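Local coordinates for thioesterase superfamily protein (Shewanella loihica, PDB 2PRX) that probably hydrolyses thioesters, as a hotdog-fold protein of the thioesterase superfamily that assembles from two subunits, at residues G37-A42 and E115-I120; R94-A99 and V147-P152. All blocks are in the same frame, centred on the assembly; numbering follows the deposited sequence.

Contact 1. Residues G37-A42 and E115-I120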
loop_
_atom_site.group_PDB
_atom_site.type_symbol
_atom_site.label_atom_id
_atom_site.label_comp_id
_atom_site.label_asym_id
_atom_site.label_seq_id
_atom_site.Cartn_x
_atom_site.Cartn_y
_atom_site.Cartn_z
ATOM N N GLY A 37 -14.510 11.749 -17.841
ATOM C CA GLY A 37 -14.503 13.190 -18.046
ATOM C C GLY A 37 -13.099 13.733 -17.793
ATOM O O GLY A 37 -12.195 13.416 -18.560
ATOM N N GLU A 38 -12.965 14.540 -16.755
ATOM C CA GLU A 38 -11.740 15.188 -16.357
ATOM C C GLU A 38 -11.062 14.402 -15.227
ATOM O O GLU A 38 -9.890 14.640 -14.931
ATOM C CB GLU A 38 -12.065 16.606 -15.882
ATOM C CG GLU A 38 -12.660 17.488 -16.972
ATOM C CD GLU A 38 -14.130 17.820 -16.790
ATOM O OE1 GLU A 38 -14.505 18.315 -15.716
ATOM O OE2 GLU A 38 -14.909 17.567 -17.735
ATOM N N GLN A 39 -11.831 13.499 -14.645
ATOM C CA GLN A 39 -11.441 12.555 -13.615
ATOM C C GLN A 39 -11.193 11.222 -14.315
ATOM O O GLN A 39 -11.536 10.938 -15.471
ATOM C CB GLN A 39 -12.511 12.367 -12.545
ATOM C CG GLN A 39 -12.890 13.609 -11.779
ATOM C CD GLN A 39 -14.077 13.420 -10.857
ATOM O OE1 GLN A 39 -14.495 12.295 -10.586
ATOM N NE2 GLN A 39 -14.614 14.526 -10.360
ATOM N N THR A 40 -10.557 10.329 -13.589
ATOM C CA THR A 40 -10.427 8.951 -14.069
ATOM C C THR A 40 -11.240 8.121 -13.094
ATOM O O THR A 40 -11.663 8.693 -12.076
ATOM C CB THR A 40 -8.979 8.475 -14.152
ATOM O OG1 THR A 40 -8.442 8.322 -12.813
ATOM C CG2 THR A 40 -8.089 9.493 -14.849
ATOM N N ILE A 41 -11.460 6.854 -13.392
ATOM C CA ILE A 41 -12.239 5.975 -12.528
ATOM C C ILE A 41 -11.941 4.507 -12.808
ATOM O O ILE A 41 -11.530 4.107 -13.896
ATOM C CB ILE A 41 -13.752 6.243 -12.681
ATOM C CG1 ILE A 41 -14.661 5.423 -11.780
ATOM C CG2 ILE A 41 -14.150 6.076 -14.145
ATOM C CD1 ILE A 41 -16.018 6.006 -11.500
ATOM N N ALA A 42 -12.122 3.698 -11.759
ATOM C CA ALA A 42 -12.006 2.259 -11.798
ATOM C C ALA A 42 -12.893 1.649 -10.713
ATOM O O ALA A 42 -13.324 2.322 -9.773
ATOM C CB ALA A 42 -10.556 1.806 -11.688
ATOM N N GLU A 115 -15.167 1.383 -5.748
ATOM C CA GLU A 115 -14.970 2.389 -6.800
ATOM C C GLU A 115 -13.777 3.279 -6.486
ATOM O O GLU A 115 -13.577 3.796 -5.388
ATOM C CB GLU A 115 -16.259 3.183 -7.027
ATOM C CG GLU A 115 -16.202 4.255 -8.094
ATOM C CD GLU A 115 -17.529 4.895 -8.450
ATOM O OE1 GLU A 115 -18.316 4.282 -9.213
ATOM O OE2 GLU A 115 -17.825 6.033 -7.998
ATOM N N LEU A 116 -12.924 3.478 -7.474
ATOM C CA LEU A 116 -11.770 4.336 -7.420
ATOM C C LEU A 116 -11.855 5.478 -8.434
ATOM O O LEU A 116 -11.930 5.183 -9.627
ATOM C CB LEU A 116 -10.492 3.544 -7.734
ATOM C CG LEU A 116 -9.978 2.669 -6.585
ATOM C CD1 LEU A 116 -10.630 1.301 -6.680
ATOM C CD2 LEU A 116 -8.463 2.580 -6.606
ATOM N N VAL A 117 -11.841 6.694 -7.932
ATOM C CA VAL A 117 -11.894 7.916 -8.722
ATOM C C VAL A 117 -10.658 8.772 -8.474
ATOM O O VAL A 117 -10.293 9.047 -7.336
ATOM C CB VAL A 117 -13.146 8.765 -8.424
ATOM C CG1 VAL A 117 -13.209 9.968 -9.356
ATOM C CG2 VAL A 117 -14.426 7.954 -8.543
ATOM N N GLY A 118 -10.016 9.247 -9.540
ATOM C CA GLY A 118 -8.844 10.061 -9.448
ATOM C C GLY A 118 -9.073 11.514 -9.847
ATOM O O GLY A 118 -9.765 11.793 -10.840
ATOM N N GLU A 119 -8.498 12.398 -9.050
ATOM C CA GLU A 119 -8.415 13.830 -9.317
ATOM C C GLU A 119 -7.016 14.188 -9.793
ATOM O O GLU A 119 -6.011 13.899 -9.158
ATOM C CB GLU A 119 -8.810 14.625 -8.083
ATOM C CG GLU A 119 -8.948 16.113 -8.175
ATOM C CD GLU A 119 -9.152 16.698 -9.555
ATOM O OE1 GLU A 119 -9.712 15.982 -10.430
ATOM O OE2 GLU A 119 -8.739 17.858 -9.767
ATOM N N ILE A 120 -6.930 14.826 -10.972
ATOM C CA ILE A 120 -5.624 15.292 -11.383
ATOM C C ILE A 120 -5.287 16.650 -10.784
ATOM O O ILE A 120 -5.893 17.656 -11.130
ATOM C CB ILE A 120 -5.524 15.427 -12.916
ATOM C CG1 ILE A 120 -5.736 14.124 -13.667
ATOM C CG2 ILE A 120 -4.194 16.092 -13.195
ATOM C CD1 ILE A 120 -4.844 12.986 -13.230
#

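Contact 2. Residues R94-A99 and V147-P152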
loop_
_atom_site.group_PDB
_atom_site.type_symbol
_atom_site.label_atom_id
_atom_site.label_comp_id
_atom_site.label_asym_id
_atom_site.label_seq_id
_atom_site.Cartn_x
_atom_site.Cartn_y
_atom_site.Cartn_z
ATOM N N ARG A 94 5.179 5.433 -19.482
ATOM C CA ARG A 94 5.261 4.713 -18.229
ATOM C C ARG A 94 5.567 5.678 -17.078
ATOM O O ARG A 94 6.466 6.503 -17.161
ATOM C CB ARG A 94 6.328 3.622 -18.254
ATOM C CG ARG A 94 6.580 2.903 -19.553
ATOM C CD ARG A 94 7.998 2.393 -19.679
ATOM N NE ARG A 94 8.044 0.941 -19.861
ATOM C CZ ARG A 94 9.127 0.181 -19.922
ATOM N NH1 ARG A 94 10.340 0.705 -19.810
ATOM N NH2 ARG A 94 8.995 -1.130 -20.090
ATOM N N PHE A 95 4.767 5.575 -16.036
ATOM C CA PHE A 95 4.930 6.344 -14.809
ATOM C C PHE A 95 5.130 5.379 -13.630
ATOM O O PHE A 95 4.629 4.259 -13.686
ATOM C CB PHE A 95 3.712 7.232 -14.588
ATOM C CG PHE A 95 3.873 8.657 -15.095
ATOM C CD1 PHE A 95 3.991 8.938 -16.445
ATOM C CD2 PHE A 95 3.902 9.713 -14.197
ATOM C CE1 PHE A 95 4.157 10.238 -16.877
ATOM C CE2 PHE A 95 4.082 11.017 -14.615
ATOM C CZ PHE A 95 4.208 11.281 -15.967
ATOM N N VAL A 96 5.826 5.840 -12.617
ATOM C CA VAL A 96 6.046 5.175 -11.345
ATOM C C VAL A 96 5.677 6.033 -10.143
ATOM O O VAL A 96 5.709 7.263 -10.170
ATOM C CB VAL A 96 7.537 4.808 -11.171
ATOM C CG1 VAL A 96 7.918 3.688 -12.119
ATOM C CG2 VAL A 96 8.375 6.060 -11.398
ATOM N N THR A 97 5.346 5.354 -9.033
ATOM C CA THR A 97 4.981 6.100 -7.834
ATOM C C THR A 97 6.246 6.597 -7.151
ATOM O O THR A 97 7.166 5.804 -6.970
ATOM C CB THR A 97 4.175 5.239 -6.843
ATOM O OG1 THR A 97 2.911 4.864 -7.403
ATOM C CG2 THR A 97 3.894 6.036 -5.576
ATOM N N ALA A 98 6.324 7.863 -6.773
ATOM C CA ALA A 98 7.483 8.365 -6.033
ATOM C C ALA A 98 7.130 8.514 -4.565
ATOM O O ALA A 98 7.886 8.262 -3.620
ATOM C CB ALA A 98 7.974 9.673 -6.645
ATOM N N ALA A 99 5.894 8.934 -4.347
ATOM C CA ALA A 99 5.319 9.005 -3.014
ATOM C C ALA A 99 3.827 8.709 -3.112
ATOM O O ALA A 99 3.105 9.091 -4.038
ATOM C CB ALA A 99 5.680 10.352 -2.438
ATOM N N VAL A 147 2.282 11.341 -5.937
ATOM C CA VAL A 147 3.270 11.983 -6.759
ATOM C C VAL A 147 3.863 10.883 -7.647
ATOM O O VAL A 147 4.614 10.055 -7.122
ATOM C CB VAL A 147 4.455 12.645 -6.041
ATOM C CG1 VAL A 147 5.522 12.937 -7.094
ATOM C CG2 VAL A 147 4.025 13.891 -5.290
ATOM N N ALA A 148 3.487 10.898 -8.917
ATOM C CA ALA A 148 3.993 9.961 -9.885
ATOM C C ALA A 148 4.903 10.672 -10.881
ATOM O O ALA A 148 4.685 11.788 -11.354
ATOM C CB ALA A 148 2.853 9.237 -10.582
ATOM N N VAL A 149 5.998 10.001 -11.182
ATOM C CA VAL A 149 7.026 10.482 -12.077
ATOM C C VAL A 149 7.254 9.491 -13.203
ATOM O O VAL A 149 6.912 8.316 -13.110
ATOM C CB VAL A 149 8.374 10.676 -11.350
ATOM C CG1 VAL A 149 8.216 11.666 -10.211
ATOM C CG2 VAL A 149 8.823 9.286 -10.928
ATOM N N LYS A 150 7.841 9.975 -14.310
ATOM C CA LYS A 150 7.970 9.069 -15.445
ATOM C C LYS A 150 8.946 7.952 -15.103
ATOM O O LYS A 150 9.945 8.257 -14.445
ATOM C CB LYS A 150 8.419 9.803 -16.707
ATOM C CG LYS A 150 8.502 8.976 -17.972
ATOM C CD LYS A 150 8.787 9.864 -19.169
ATOM C CE LYS A 150 9.506 9.144 -20.295
ATOM N NZ LYS A 150 9.266 9.788 -21.629
HETATM N N MSE A 151 8.633 6.733 -15.533
HETATM C CA MSE A 151 9.502 5.608 -15.218
HETATM C C MSE A 151 10.936 5.931 -15.646
HETATM O O MSE A 151 11.158 6.188 -16.838
HETATM C CB MSE A 151 9.038 4.306 -15.864
HETATM C CG MSE A 151 9.881 3.117 -15.408
HETATM SE SE MSE A 151 9.197 1.478 -16.145
HETATM C CE MSE A 151 7.668 1.481 -14.982
ATOM N N PRO A 152 11.901 5.976 -14.739
ATOM C CA PRO A 152 13.267 6.286 -15.196
ATOM C C PRO A 152 13.982 5.057 -15.738
ATOM O O PRO A 152 14.812 4.440 -15.061
ATOM C CB PRO A 152 13.949 6.801 -13.927
ATOM C CG PRO A 152 12.884 6.888 -12.890
ATOM C CD PRO A 152 11.903 5.819 -13.262
#

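Contact 1. Residues G37-A42 and E115-I120
Ile41 sets its CD1 against the carboxylate of Glu115, 3.6 Å from CD, and against Val117 CG2 at 3.9 Å. The setting is an antiparallel pairing of neighbouring strands in the hotdog sheet. Ile41 and Val117 form a non-hydrogen-bonded pair, flanked by the hydrogen-bonded pairs Thr40–Gly118 and Ala42–Leu116. Beta-branched residues suit this extended backbone, and with Ile41 CG1 anti to the backbone N (chi1 -177°), that carbon lies 3.5 Å from Leu116 O. In the backbone, Ile41 CA comes 3.0 Å from Leu116 O in a CA-H...O contact. The extended glutamate does two jobs: its CG and carboxylate pack on Ile41 CD1, while OE1 is hydrogen-bonded to His43. An alanine in place of Glu115 would probably leave His43 NE2 without this acceptor and open a gap beside Ile41 CD1. On the opposite face Ala42 and Leu116 sit CB to CB, 4.3 Å apart, and with Thr40 they touch His69 of helix 59-78, a small residue fitting against the histidine side chain at Ala42. Gly118 suits its place for want of a side chain, since a CB would collide with the threonine hydroxyl. That hydroxyl, held between the backbone N and carbonyl carbon (chi1 70°), is hydrogen-bonded to Ser73 on the helix, and Thr40 OG1 lies 3.8 Å from Gly118 CA.

Contact 2. Residues R94-A99 and V147-P152
Lys150 lays its backbone over the face of the Phe95 ring, with CA 4.0 Å from the ring centroid and 8° off the normal, a CH-pi contact. The two segments pair antiparallel at a hotdog sheet edge within this chain, with a classic beta bulge at Ala98 and Ala99. At the ring's edge, CE2 of Phe95 approaches Ala148 O at 3.4 Å, while CD2 packs on Ala148 CB. A flat aromatic fits here between this strand and helix 59-78, touching Ala74 and Ala78; the small Ala148 also meets Ala74. On the other face Val96 and Val149 meet at a slant, CG2 to CG2 at 3.3 Å, closer than usual van der Waals contact. Met151, deposited as selenomethionine, bends at chi3 (-73°), which brings its CE to 3.6 Å from Val96 CG1, the two side chains meeting at about a right angle. Its SE lies 3.6 Å above the plane of the Arg94 guanidinium, toward the rim, so a long, polarisable side chain lies against both a branched apolar group and a flat cation. At the bulge, Val147 O is gripped by two donors, Ala98 N at 2.8 Å and Ala99 N at 3.3 Å.

Both contacts belong to one antiparallel sheet, with centres 18 Å apart and nearest atoms about 9 Å apart, so they do not touch. Strand 127-135 stands between them, pairing with 114-122 of contact 1 on one side and 142-150 of contact 2 on the other. Along the chain their segments alternate, 37-42, 94-99, 115-120, 147-152, so each contact closes over a part of the other's sequence. Helix 59-78 packs on side chains of both, the helix-against-sheet arrangement that gives the hotdog fold its name. Contact 1 meets no other subunit, whereas at contact 2 Ala99 pairs with a strand of the second subunit, carrying the sheet across the interface.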